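Local atomic coordinates of putative XRE-family transcriptional regulator (Rhodococcus sp., PDB entry 2OFY), a protein that probably binds DNA as a helix-turn-helix transcriptional regulator of the XRE family. Residues E19-A24 with L67-D72; F35-S40 with A61-V66. One frame throughout, in Å; residues are numbered along the deposited sequence. Where two conformers were deposited one is given.

In the fold
Contact 2 (35-40 with 61-66) is nested along the chain inside the loop closed by contact 1 (19-24 with 67-72), and their centres lie about 11 Å apart. Contact 1 brings the end of helix 8-25 against the turn between helices 57-66 and 71-75; contact 2 sets the end of helix 30-37 against helix 57-66. Helix 57-66 and the turn after it link the two: L69 N probably bonds to A64 O, and L71 packs on A61 and A64. Within this all-helical helix-turn-helix domain, helix 57-66 also contacts helix 30-37, which precedes helix 41-48 in the probable DNA-binding motif, while S70-D72 join the second subunit.

Contact 1. Residues E19-A24 with L67-D72; sequences ELLRSA and LDLSLD
L21 and A24 meet L67 and L69 with no aromatic ring or guanidinium between them; the flat group that touches is the peptide of L21, whose carbonyl O lies 3.8 Å from L67 CD1. The closest contacts otherwise are methyl against methyl. L21 reaches over with CD2, which comes to 3.5 Å from L69 CD2 and more loosely to 4.2 Å from L67 CD1. Its side chain crosses both leucines at about a right angle, so each meeting is made by branch ends rather than by chains lying alongside each other. One turn further on, A24 directs its CB toward the turn, 4.0 Å from L67 CD1 and 3.9 Å from L69 CD2. The same two methyls thus touch both L21 and A24. In L69, CG stands anti to the backbone N (chi1 179°), and chi2 (66°) then sets the methyls. Between these leucines D68 takes positive phi in a Schellman motif that ends helix 57-66; L67 before it and L69 after it both direct CB toward helix 8-25. Next, S70 is the N-cap of helix 71-75, its OG accepting a weak bond from D72 N. S70 and D72 also exchange hydrogen bonds with D72 and S70 of the second subunit, and L71 packs on L71 of that subunit, so the turn leads directly into the dimer interface. L67 touches M28 in the loop after helix 8-25. Among the neighbouring helices, L21 also touches I60 of helix 57-66 and I47 of helix 41-48; the contact therefore seats the last turns of helix 8-25 against the connection from helix 57-66 to helix 71-75.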
loop_
_atom_site.group_PDB
_atom_site.type_symbol
_atom_site.label_atom_id
_atom_site.label_comp_id
_atom_site.label_asym_id
_atom_site.label_seq_id
_atom_site.Cartn_x
_atom_site.Cartn_y
_atom_site.Cartn_z
ATOM N N GLU A 19 13.809 -3.297 -4.277
ATOM C CA GLU A 19 14.523 -4.172 -5.210
ATOM C C GLU A 19 13.590 -4.719 -6.273
ATOM O O GLU A 19 13.974 -4.763 -7.460
ATOM C CB GLU A 19 15.171 -5.351 -4.467
ATOM C CG GLU A 19 16.071 -6.196 -5.421
ATOM C CD GLU A 19 16.552 -7.544 -4.863
ATOM O OE1 GLU A 19 16.441 -7.767 -3.637
ATOM O OE2 GLU A 19 17.060 -8.382 -5.661
ATOM N N LEU A 20 12.385 -5.119 -5.883
ATOM C CA LEU A 20 11.394 -5.660 -6.855
ATOM C C LEU A 20 10.959 -4.609 -7.885
ATOM O O LEU A 20 10.889 -4.909 -9.103
ATOM C CB LEU A 20 10.146 -6.080 -6.079
ATOM C CG LEU A 20 9.503 -7.424 -6.192
ATOM C CD1 LEU A 20 10.518 -8.549 -6.525
ATOM C CD2 LEU A 20 8.832 -7.662 -4.859
ATOM N N LEU A 21 10.722 -3.388 -7.414
ATOM C CA LEU A 21 10.336 -2.268 -8.294
ATOM C C LEU A 21 11.521 -1.936 -9.233
ATOM O O LEU A 21 11.339 -1.681 -10.435
ATOM C CB LEU A 21 9.944 -1.033 -7.480
ATOM C CG LEU A 21 8.617 -1.294 -6.740
ATOM C CD1 LEU A 21 8.299 -0.106 -5.847
ATOM C CD2 LEU A 21 7.468 -1.582 -7.726
ATOM N N ARG A 22 12.733 -1.931 -8.678
ATOM C CA ARG A 22 13.907 -1.647 -9.524
ATOM C C ARG A 22 14.053 -2.712 -10.634
ATOM O O ARG A 22 14.270 -2.356 -11.786
ATOM C CB ARG A 22 15.196 -1.544 -8.653
ATOM C CG ARG A 22 16.537 -1.402 -9.450
ATOM C CD ARG A 22 16.465 -0.244 -10.313
ATOM N NE ARG A 22 17.580 -0.116 -11.269
ATOM C CZ ARG A 22 17.458 -0.355 -12.563
ATOM N NH1 ARG A 22 16.312 -0.815 -13.060
ATOM N NH2 ARG A 22 18.507 -0.162 -13.347
ATOM N N SER A 23 13.919 -3.981 -10.268
ATOM C CA SER A 23 14.052 -5.069 -11.249
ATOM C C SER A 23 12.940 -4.937 -12.280
ATOM O O SER A 23 13.176 -5.142 -13.487
ATOM C CB SER A 23 13.940 -6.425 -10.545
ATOM O OG SER A 23 15.104 -6.622 -9.752
ATOM N N ALA A 24 11.717 -4.602 -11.845
ATOM C CA ALA A 24 10.589 -4.436 -12.800
ATOM C C ALA A 24 10.812 -3.264 -13.764
ATOM O O ALA A 24 10.499 -3.345 -14.967
ATOM C CB ALA A 24 9.257 -4.306 -12.116
ATOM N N LEU A 67 4.631 0.101 -14.410
ATOM C CA LEU A 67 5.522 -1.036 -14.689
ATOM C C LEU A 67 4.791 -2.307 -15.094
ATOM O O LEU A 67 5.444 -3.356 -15.291
ATOM C CB LEU A 67 6.439 -1.315 -13.486
ATOM C CG LEU A 67 7.272 -0.119 -13.036
ATOM C CD1 LEU A 67 7.970 -0.551 -11.742
ATOM C CD2 LEU A 67 8.324 0.232 -14.143
ATOM N N ASP A 68 3.456 -2.218 -15.254
ATOM C CA ASP A 68 2.611 -3.384 -15.528
ATOM C C ASP A 68 2.888 -4.518 -14.583
ATOM O O ASP A 68 3.011 -5.695 -14.985
ATOM C CB ASP A 68 2.777 -3.879 -16.945
ATOM C CG ASP A 68 1.527 -3.710 -17.725
ATOM O OD1 ASP A 68 0.812 -4.729 -17.892
ATOM O OD2 ASP A 68 1.245 -2.553 -18.130
ATOM N N LEU A 69 2.945 -4.145 -13.322
ATOM C CA LEU A 69 3.317 -5.082 -12.281
ATOM C C LEU A 69 2.080 -5.255 -11.382
ATOM O O LEU A 69 1.422 -4.273 -11.063
ATOM C CB LEU A 69 4.523 -4.465 -11.581
ATOM C CG LEU A 69 5.189 -5.138 -10.425
ATOM C CD1 LEU A 69 5.840 -6.449 -10.893
ATOM C CD2 LEU A 69 6.228 -4.173 -9.732
ATOM N N SER A 70 1.702 -6.500 -11.065
ATOM C CA SER A 70 0.560 -6.726 -10.174
ATOM C C SER A 70 0.972 -6.538 -8.717
ATOM O O SER A 70 1.986 -7.089 -8.290
ATOM C CB SER A 70 0.006 -8.156 -10.346
ATOM O OG SER A 70 -0.809 -8.552 -9.240
ATOM N N LEU A 71 0.196 -5.748 -7.977
ATOM C CA LEU A 71 0.452 -5.518 -6.532
ATOM C C LEU A 71 0.366 -6.825 -5.742
ATOM O O LEU A 71 1.045 -6.956 -4.741
ATOM C CB LEU A 71 -0.551 -4.533 -5.975
ATOM C CG LEU A 71 -0.383 -3.087 -6.492
ATOM C CD1 LEU A 71 -1.435 -2.126 -5.993
ATOM C CD2 LEU A 71 0.995 -2.550 -6.148
ATOM N N ASP A 72 -0.488 -7.749 -6.163
ATOM C CA ASP A 72 -0.578 -9.050 -5.471
ATOM C C ASP A 72 0.694 -9.837 -5.646
ATOM O O ASP A 72 1.146 -10.486 -4.682
ATOM C CB ASP A 72 -1.775 -9.830 -5.984
ATOM C CG ASP A 72 -3.005 -9.107 -5.675
ATOM O OD1 ASP A 72 -3.315 -9.002 -4.459
ATOM O OD2 ASP A 72 -3.552 -8.489 -6.614
#

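Contact 2. Residues F35-S40 with A61-V66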
loop_
_atom_site.group_PDB
_atom_site.type_symbol
_atom_site.label_atom_id
_atom_site.label_comp_id
_atom_site.label_asym_id
_atom_site.label_seq_id
_atom_site.Cartn_x
_atom_site.Cartn_y
_atom_site.Cartn_z
ATOM N N PHE A 35 7.661 10.303 -14.032
ATOM C CA PHE A 35 6.679 11.159 -14.724
ATOM C C PHE A 35 5.317 10.477 -14.896
ATOM O O PHE A 35 4.290 11.096 -14.601
ATOM C CB PHE A 35 7.181 11.678 -16.082
ATOM C CG PHE A 35 6.134 12.475 -16.866
ATOM C CD1 PHE A 35 5.769 13.789 -16.501
ATOM C CD2 PHE A 35 5.489 11.906 -17.963
ATOM C CE1 PHE A 35 4.796 14.484 -17.219
ATOM C CE2 PHE A 35 4.511 12.605 -18.683
ATOM C CZ PHE A 35 4.167 13.903 -18.319
ATOM N N ASP A 36 5.308 9.233 -15.386
ATOM C CA ASP A 36 4.070 8.510 -15.661
ATOM C C ASP A 36 3.324 8.151 -14.364
ATOM O O ASP A 36 2.098 8.082 -14.377
ATOM C CB ASP A 36 4.339 7.200 -16.473
ATOM C CG ASP A 36 4.756 7.458 -17.927
ATOM O OD1 ASP A 36 4.727 8.625 -18.416
ATOM O OD2 ASP A 36 5.127 6.463 -18.637
ATOM N N ALA A 37 4.062 7.961 -13.277
ATOM C CA ALA A 37 3.493 7.617 -11.945
ATOM C C ALA A 37 3.076 8.863 -11.162
ATOM O O ALA A 37 2.375 8.799 -10.138
ATOM C CB ALA A 37 4.488 6.769 -11.129
ATOM N N GLY A 38 3.534 10.014 -11.642
ATOM C CA GLY A 38 3.239 11.296 -10.987
ATOM C C GLY A 38 4.058 11.541 -9.723
ATOM O O GLY A 38 3.589 12.218 -8.760
ATOM N N ILE A 39 5.302 11.097 -9.725
ATOM C CA ILE A 39 6.151 11.319 -8.555
ATOM C C ILE A 39 7.495 11.911 -8.949
ATOM O O ILE A 39 7.792 12.034 -10.154
ATOM C CB ILE A 39 6.363 10.010 -7.771
ATOM C CG1 ILE A 39 7.120 8.960 -8.613
ATOM C CG2 ILE A 39 5.000 9.469 -7.222
ATOM C CD1 ILE A 39 7.604 7.699 -7.766
ATOM N N SER A 40 8.319 12.287 -7.970
ATOM C CA SER A 40 9.645 12.787 -8.330
ATOM C C SER A 40 10.628 11.645 -8.528
ATOM O O SER A 40 10.444 10.550 -7.974
ATOM C CB SER A 40 10.199 13.693 -7.244
ATOM O OG SER A 40 10.314 12.972 -6.032
ATOM N N ALA A 61 1.135 1.776 -5.769
ATOM C CA ALA A 61 0.150 1.426 -6.764
ATOM C C ALA A 61 0.432 2.123 -8.097
ATOM O O ALA A 61 0.290 1.543 -9.129
ATOM C CB ALA A 61 -1.257 1.795 -6.242
ATOM N N ALA A 62 0.788 3.400 -8.062
ATOM C CA ALA A 62 0.944 4.149 -9.297
ATOM C C ALA A 62 2.183 3.633 -10.014
ATOM O O ALA A 62 2.207 3.563 -11.242
ATOM C CB ALA A 62 1.059 5.627 -8.991
ATOM N N VAL A 63 3.230 3.362 -9.254
ATOM C CA VAL A 63 4.500 2.927 -9.886
ATOM C C VAL A 63 4.253 1.522 -10.468
ATOM O O VAL A 63 4.633 1.214 -11.608
ATOM C CB VAL A 63 5.658 2.915 -8.916
ATOM C CG1 VAL A 63 6.898 2.144 -9.527
ATOM C CG2 VAL A 63 6.000 4.345 -8.467
ATOM N N ALA A 64 3.616 0.665 -9.703
ATOM C CA ALA A 64 3.312 -0.706 -10.195
ATOM C C ALA A 64 2.508 -0.675 -11.472
ATOM O O ALA A 64 2.799 -1.418 -12.436
ATOM C CB ALA A 64 2.584 -1.572 -9.069
ATOM N N ARG A 65 1.495 0.185 -11.531
ATOM C CA ARG A 65 0.697 0.269 -12.785
ATOM C C ARG A 65 1.571 0.676 -13.992
ATOM O O ARG A 65 1.462 0.094 -15.046
ATOM C CB ARG A 65 -0.532 1.129 -12.639
ATOM C CG ARG A 65 -0.349 2.475 -12.074
ATOM C CD ARG A 65 -0.265 3.564 -13.122
ATOM N NE ARG A 65 -0.215 4.886 -12.510
ATOM C CZ ARG A 65 -0.224 6.014 -13.198
ATOM N NH1 ARG A 65 -0.297 5.948 -14.535
ATOM N NH2 ARG A 65 -0.203 7.196 -12.554
ATOM N N VAL A 66 2.452 1.661 -13.821
ATOM C CA VAL A 66 3.344 2.121 -14.896
ATOM C C VAL A 66 4.214 0.946 -15.365
ATOM O O VAL A 66 4.485 0.807 -16.587
ATOM C CB VAL A 66 4.209 3.332 -14.454
ATOM C CG1 VAL A 66 5.326 3.665 -15.491
ATOM C CG2 VAL A 66 3.306 4.616 -14.163
HETATM O O HOH W 1 0.563 7.841 -16.566
#
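V66 presses its CG2 methyl against the end of helix 30-37, 3.5 Å from A37 N, with the D36 carbonyl carbon equally near. D36 CB touches both methyls of V66, CG2 at 3.6 Å. The same V66 methyl also sits 3.6 Å above one face of the R65 guanidinium, displaced toward the rim. A37 CB touches three residues of helix 57-66: it meets V66 CG2 and V63 CG2, each at 3.9 Å, and lies a little farther from A62 CB, which approaches A37 O more closely. The two backbones come together here, the A37 and A62 CA atoms being 5.1 Å apart, a closeness that small alanine side chains permit. Beyond the helix end, where G38 with positive phi closes a Schellman motif, I39 swings back: CD1 reaches V63 CG2 at 3.8 Å, the side chains crossing at about a right angle. The R65 chain bends at chi2, and its far end comes near D36 O, which stands oblique to the guanidinium, while A37 CA lies over a face of that group. Although NH1 and NH2 are both near the oxygen, their angles are poor; one water makes the link instead, donating to D36 O at 2.7 Å and accepting from R65 NH1 at 2.9 Å. The chemistry is thus apolar packing bordered by one water-bridged polar pair, in which the cation, lying near the C-terminal end of helix 30-37, would probably be favoured by the carbonyl there, while the opposite charges of D36 and R65, not in contact, could attract only at long range.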